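Side-chain contacts in peptidoglycan glycosyltransferase (Burkholderia ambifaria, PDB 5UY7), which is a penicillin-binding protein, modelled here in its transpeptidase-family domain, which belongs to the beta-lactamase-like clan: residues M272-V277 with T436-V441; G446-A451 with A479-M484. All coordinates share one frame; numbering follows the deposited sequence.

Interaction 1: M272-V277 with T436-V441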
loop_
_atom_site.group_PDB
_atom_site.type_symbol
_atom_site.label_atom_id
_atom_site.label_comp_id
_atom_site.label_asym_id
_atom_site.label_seq_id
_atom_site.Cartn_x
_atom_site.Cartn_y
_atom_site.Cartn_z
ATOM N N MET A 272 -1.941 3.442 4.425
ATOM C CA MET A 272 -1.279 3.073 5.671
ATOM C C MET A 272 -2.162 2.273 6.616
ATOM O O MET A 272 -1.634 1.716 7.583
ATOM C CB MET A 272 -0.792 4.312 6.419
ATOM C CG MET A 272 0.299 5.077 5.699
ATOM S SD MET A 272 1.717 4.074 5.214
ATOM C CE MET A 272 2.311 3.565 6.830
ATOM N N LYS A 273 -3.477 2.229 6.390
ATOM C CA LYS A 273 -4.353 1.573 7.359
ATOM C C LYS A 273 -3.970 0.115 7.596
ATOM O O LYS A 273 -4.025 -0.328 8.761
ATOM C CB LYS A 273 -5.816 1.721 6.912
ATOM C CG LYS A 273 -6.307 3.156 7.038
ATOM C CD LYS A 273 -7.630 3.432 6.298
ATOM C CE LYS A 273 -8.061 4.856 6.580
ATOM N NZ LYS A 273 -9.157 5.374 5.671
ATOM N N PRO A 274 -3.552 -0.665 6.592
ATOM C CA PRO A 274 -3.127 -2.042 6.883
ATOM C C PRO A 274 -1.929 -2.131 7.807
ATOM O O PRO A 274 -1.789 -3.146 8.495
ATOM C CB PRO A 274 -2.804 -2.606 5.496
ATOM C CG PRO A 274 -3.710 -1.845 4.600
ATOM C CD PRO A 274 -3.682 -0.456 5.132
ATOM N N PHE A 275 -1.054 -1.120 7.835
ATOM C CA PHE A 275 0.101 -1.195 8.729
ATOM C C PHE A 275 -0.287 -0.865 10.160
ATOM O O PHE A 275 0.255 -1.452 11.102
ATOM C CB PHE A 275 1.224 -0.270 8.245
ATOM C CG PHE A 275 1.827 -0.720 6.949
ATOM C CD1 PHE A 275 2.609 -1.862 6.900
ATOM C CD2 PHE A 275 1.576 -0.029 5.771
ATOM C CE1 PHE A 275 3.143 -2.313 5.698
ATOM C CE2 PHE A 275 2.110 -0.474 4.565
ATOM C CZ PHE A 275 2.897 -1.618 4.533
ATOM N N THR A 276 -1.211 0.080 10.342
ATOM C CA THR A 276 -1.767 0.325 11.670
ATOM C C THR A 276 -2.332 -0.959 12.257
ATOM O O THR A 276 -2.049 -1.317 13.409
ATOM C CB THR A 276 -2.863 1.388 11.581
ATOM O OG1 THR A 276 -2.296 2.611 11.093
ATOM C CG2 THR A 276 -3.482 1.641 12.950
ATOM N N VAL A 277 -3.122 -1.675 11.449
ATOM C CA VAL A 277 -3.743 -2.911 11.894
ATOM C C VAL A 277 -2.692 -3.998 12.068
ATOM O O VAL A 277 -2.705 -4.728 13.070
ATOM C CB VAL A 277 -4.846 -3.326 10.905
ATOM C CG1 VAL A 277 -5.250 -4.778 11.125
ATOM C CG2 VAL A 277 -6.041 -2.399 11.047
ATOM N N THR A 436 -5.632 -11.603 4.280
ATOM C CA THR A 436 -7.054 -11.942 4.239
ATOM C C THR A 436 -7.907 -10.678 4.267
ATOM O O THR A 436 -8.877 -10.552 3.500
ATOM C CB THR A 436 -7.393 -12.884 5.404
ATOM O OG1 THR A 436 -6.670 -14.114 5.239
ATOM C CG2 THR A 436 -8.906 -13.187 5.484
ATOM N N MET A 437 -7.547 -9.716 5.124
ATOM C CA MET A 437 -8.297 -8.464 5.183
ATOM C C MET A 437 -8.171 -7.678 3.884
ATOM O O MET A 437 -9.139 -7.054 3.434
ATOM C CB MET A 437 -7.818 -7.625 6.366
ATOM C CG MET A 437 -8.040 -8.308 7.706
ATOM S SD MET A 437 -7.281 -7.299 8.992
ATOM C CE MET A 437 -7.567 -8.329 10.440
ATOM N N LEU A 438 -6.987 -7.690 3.271
ATOM C CA LEU A 438 -6.805 -6.927 2.033
ATOM C C LEU A 438 -7.683 -7.460 0.905
ATOM O O LEU A 438 -8.098 -6.689 0.034
ATOM C CB LEU A 438 -5.339 -6.946 1.604
ATOM C CG LEU A 438 -4.361 -6.129 2.453
ATOM C CD1 LEU A 438 -2.956 -6.307 1.893
ATOM C CD2 LEU A 438 -4.730 -4.638 2.504
ATOM N N GLU A 439 -7.962 -8.766 0.891
ATOM C CA GLU A 439 -8.879 -9.302 -0.115
ATOM C C GLU A 439 -10.272 -8.708 0.024
ATOM O O GLU A 439 -10.979 -8.542 -0.982
ATOM C CB GLU A 439 -8.983 -10.824 -0.009
ATOM C CG GLU A 439 -7.747 -11.579 -0.382
ATOM C CD GLU A 439 -8.012 -13.081 -0.499
ATOM O OE1 GLU A 439 -8.837 -13.484 -1.345
ATOM O OE2 GLU A 439 -7.419 -13.835 0.294
ATOM N N THR A 440 -10.712 -8.416 1.260
ATOM C CA THR A 440 -12.070 -7.904 1.429
ATOM C C THR A 440 -12.224 -6.505 0.853
ATOM O O THR A 440 -13.354 -6.081 0.581
ATOM C CB THR A 440 -12.502 -7.905 2.907
ATOM O OG1 THR A 440 -11.818 -6.871 3.639
ATOM C CG2 THR A 440 -12.244 -9.276 3.554
ATOM N N VAL A 441 -11.113 -5.798 0.635
ATOM C CA VAL A 441 -11.159 -4.430 0.122
ATOM C C VAL A 441 -11.749 -4.395 -1.283
ATOM O O VAL A 441 -12.454 -3.449 -1.650
ATOM C CB VAL A 441 -9.744 -3.819 0.144
ATOM C CG1 VAL A 441 -9.734 -2.475 -0.573
ATOM C CG2 VAL A 441 -9.232 -3.682 1.578
#
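Extended beyond CG, Met437 carries its sulfur across to Val277, whose CG1 lies anti to its own backbone N (chi1 165°) and comes to meet it. The two side chains reach toward each other tip to tip, Met437 SD standing 3.9 Å from Val277 CG1. The next residue, Leu438, sends its CD2 branch to the pyrrolidine ring of Pro274. Leu438 CD2 lies 3.6 Å from Pro274 CG and 4.1 Å from Pro274 CB, and the two side chains cross at about a right angle. No hydrogen bond joins the segments; two apolar pairs, all four residues buried, make the whole contact. Within helix 428-442 the hydroxyl of Thr440 turns back on the preceding turn: OG1 donates to Met437 O over 2.7 Å, in the carbonyl plane and on a lone pair, with a C=O...O angle of 142°. Lys273, next to Pro274, belongs to what looks like the SxxK motif of this family, and its NZ is hydrogen-bonded to Ser270, Ser324 and Asn326. Around the contact, helix 317-323 touches Val277 through Val317 and Ile321, helix 390-401 meets Pro274 with Tyr397 and Leu438 with Ile400, and Lys461 of strand 459-466 packs on both Pro274 and Leu438.

Interaction 2: G446-A451 with A479-M484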
loop_
_atom_site.group_PDB
_atom_site.type_symbol
_atom_site.label_atom_id
_atom_site.label_comp_id
_atom_site.label_asym_id
_atom_site.label_seq_id
_atom_site.Cartn_x
_atom_site.Cartn_y
_atom_site.Cartn_z
ATOM N N GLY A 446 -16.387 -4.146 0.296
ATOM C CA GLY A 446 -15.185 -3.346 0.428
ATOM C C GLY A 446 -15.298 -2.062 -0.378
ATOM O O GLY A 446 -16.244 -1.868 -1.135
ATOM N N THR A 447 -14.306 -1.187 -0.219
ATOM C CA THR A 447 -14.414 0.152 -0.785
ATOM C C THR A 447 -13.729 0.314 -2.136
ATOM O O THR A 447 -13.869 1.381 -2.745
ATOM C CB THR A 447 -13.848 1.196 0.183
ATOM O OG1 THR A 447 -12.486 0.884 0.473
ATOM C CG2 THR A 447 -14.663 1.233 1.475
ATOM N N SER A 448 -13.022 -0.702 -2.630
ATOM C CA SER A 448 -12.269 -0.590 -3.884
ATOM C C SER A 448 -12.585 -1.746 -4.825
ATOM O O SER A 448 -11.688 -2.472 -5.264
ATOM C CB SER A 448 -10.770 -0.523 -3.590
ATOM O OG SER A 448 -10.477 0.620 -2.795
ATOM N N PRO A 449 -13.854 -1.922 -5.200
ATOM C CA PRO A 449 -14.186 -3.041 -6.093
ATOM C C PRO A 449 -13.586 -2.898 -7.483
ATOM O O PRO A 449 -13.419 -3.913 -8.179
ATOM C CB PRO A 449 -15.720 -3.005 -6.137
ATOM C CG PRO A 449 -16.050 -1.568 -5.917
ATOM C CD PRO A 449 -15.029 -1.073 -4.924
ATOM N N ASP A 450 -13.239 -1.682 -7.898
ATOM C CA ASP A 450 -12.628 -1.465 -9.204
ATOM C C ASP A 450 -11.198 -1.976 -9.272
ATOM O O ASP A 450 -10.615 -1.984 -10.367
ATOM C CB ASP A 450 -12.652 0.023 -9.573
ATOM C CG ASP A 450 -14.038 0.511 -9.960
ATOM O OD1 ASP A 450 -14.998 -0.284 -9.892
ATOM O OD2 ASP A 450 -14.165 1.693 -10.341
ATOM N N ALA A 451 -10.619 -2.392 -8.148
ATOM C CA ALA A 451 -9.291 -2.992 -8.142
ATOM C C ALA A 451 -9.334 -4.509 -8.212
ATOM O O ALA A 451 -8.277 -5.143 -8.272
ATOM C CB ALA A 451 -8.515 -2.552 -6.899
ATOM N N ALA A 479 -4.129 9.949 -6.906
ATOM C CA ALA A 479 -4.822 8.702 -6.618
ATOM C C ALA A 479 -3.820 7.564 -6.721
ATOM O O ALA A 479 -3.262 7.322 -7.797
ATOM C CB ALA A 479 -5.991 8.488 -7.583
ATOM N N SER A 480 -3.574 6.877 -5.603
ATOM C CA SER A 480 -2.620 5.777 -5.587
ATOM C C SER A 480 -3.279 4.487 -5.117
ATOM O O SER A 480 -4.304 4.500 -4.436
ATOM C CB SER A 480 -1.415 6.102 -4.689
ATOM O OG SER A 480 -0.811 7.324 -5.103
ATOM N N PHE A 481 -2.684 3.362 -5.514
ATOM C CA PHE A 481 -3.133 2.056 -5.046
ATOM C C PHE A 481 -1.931 1.131 -4.932
ATOM O O PHE A 481 -1.095 1.098 -5.834
ATOM C CB PHE A 481 -4.168 1.450 -6.009
ATOM C CG PHE A 481 -4.864 0.233 -5.463
ATOM C CD1 PHE A 481 -4.264 -1.024 -5.540
ATOM C CD2 PHE A 481 -6.123 0.339 -4.885
ATOM C CE1 PHE A 481 -4.902 -2.142 -5.024
ATOM C CE2 PHE A 481 -6.763 -0.776 -4.370
ATOM C CZ PHE A 481 -6.155 -2.017 -4.447
ATOM N N VAL A 482 -1.842 0.367 -3.838
ATOM C CA VAL A 482 -0.797 -0.647 -3.712
ATOM C C VAL A 482 -1.444 -1.971 -3.325
ATOM O O VAL A 482 -2.250 -2.024 -2.392
ATOM C CB VAL A 482 0.278 -0.251 -2.684
ATOM C CG1 VAL A 482 1.428 -1.251 -2.736
ATOM C CG2 VAL A 482 0.787 1.174 -2.962
ATOM N N GLY A 483 -1.080 -3.036 -4.027
ATOM C CA GLY A 483 -1.678 -4.325 -3.747
ATOM C C GLY A 483 -0.763 -5.457 -4.152
ATOM O O GLY A 483 0.395 -5.244 -4.501
ATOM N N MET A 484 -1.293 -6.682 -4.077
ATOM C CA MET A 484 -0.466 -7.866 -4.311
ATOM C C MET A 484 -1.345 -8.971 -4.879
ATOM O O MET A 484 -2.567 -8.946 -4.728
ATOM C CB MET A 484 0.220 -8.308 -3.010
ATOM C CG MET A 484 -0.789 -8.695 -1.901
ATOM S SD MET A 484 -0.074 -8.800 -0.242
ATOM C CE MET A 484 0.221 -7.045 0.071
#
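Ala451 places its methyl group against the ring of Phe481, joining the loop after helix 428-442 to the five-stranded antiparallel sheet of a penicillin-binding transpeptidase fold. Ala451 CB lies 3.4 Å from Phe481 CZ and 3.6 Å from Phe481 CE2, approaching the ring obliquely at its outer end. Ser448 adds a looser touch with its methylene carbon, which sits at the ring edge, near the ring plane. The interface between the segments is therefore small and apolar in character, with no hydrogen bond across it, and all three touching residues are buried. Phe481 can reach the loop because its CG stands anti to the backbone N (chi1 -169°), carrying the ring out from the strand. On the loop side, Ala451 N donates to Ser448 O over 3.1 Å, a bond that closes the short turn and brings both residues to the same ring. The strand is held in the sheet by backbone hydrogen bonds from Phe481 to Val496 and from Val482 to Lys461. Helix 509-526 covers another part of the ring, where Phe516 meets Phe481 with the planes at about 45° and also touches Ala451. Beyond the hydrocarbon contact, the hydroxyl of Ser448 makes a weak hydrogen bond to Ser462 OG, while its CB remains 4.1 Å from Phe481 CE2.

Interactions 1 and 2 follow one another along the chain, their centres 11 Å apart; segment 446-451 lies in the loop that follows helix 428-442, which carries segment 436-441. Val441 O, in the last residue of segment 436-441, and Ser448 N, in segment 446-451, lie 3.0 Å apart in a probable hydrogen bond. A second bridge is apolar: Leu438 CD1 and Met484 CE meet at 3.7 Å, so the helix of interaction 1 rests on the strand of interaction 2. Both lie close to a probable SxxK motif: segment 272-277 holds its Lys273, whereas Phe481 of interaction 2 comes near its residues without touching them. A sulfate ion is bound about 6 Å from the Ser448 side chain.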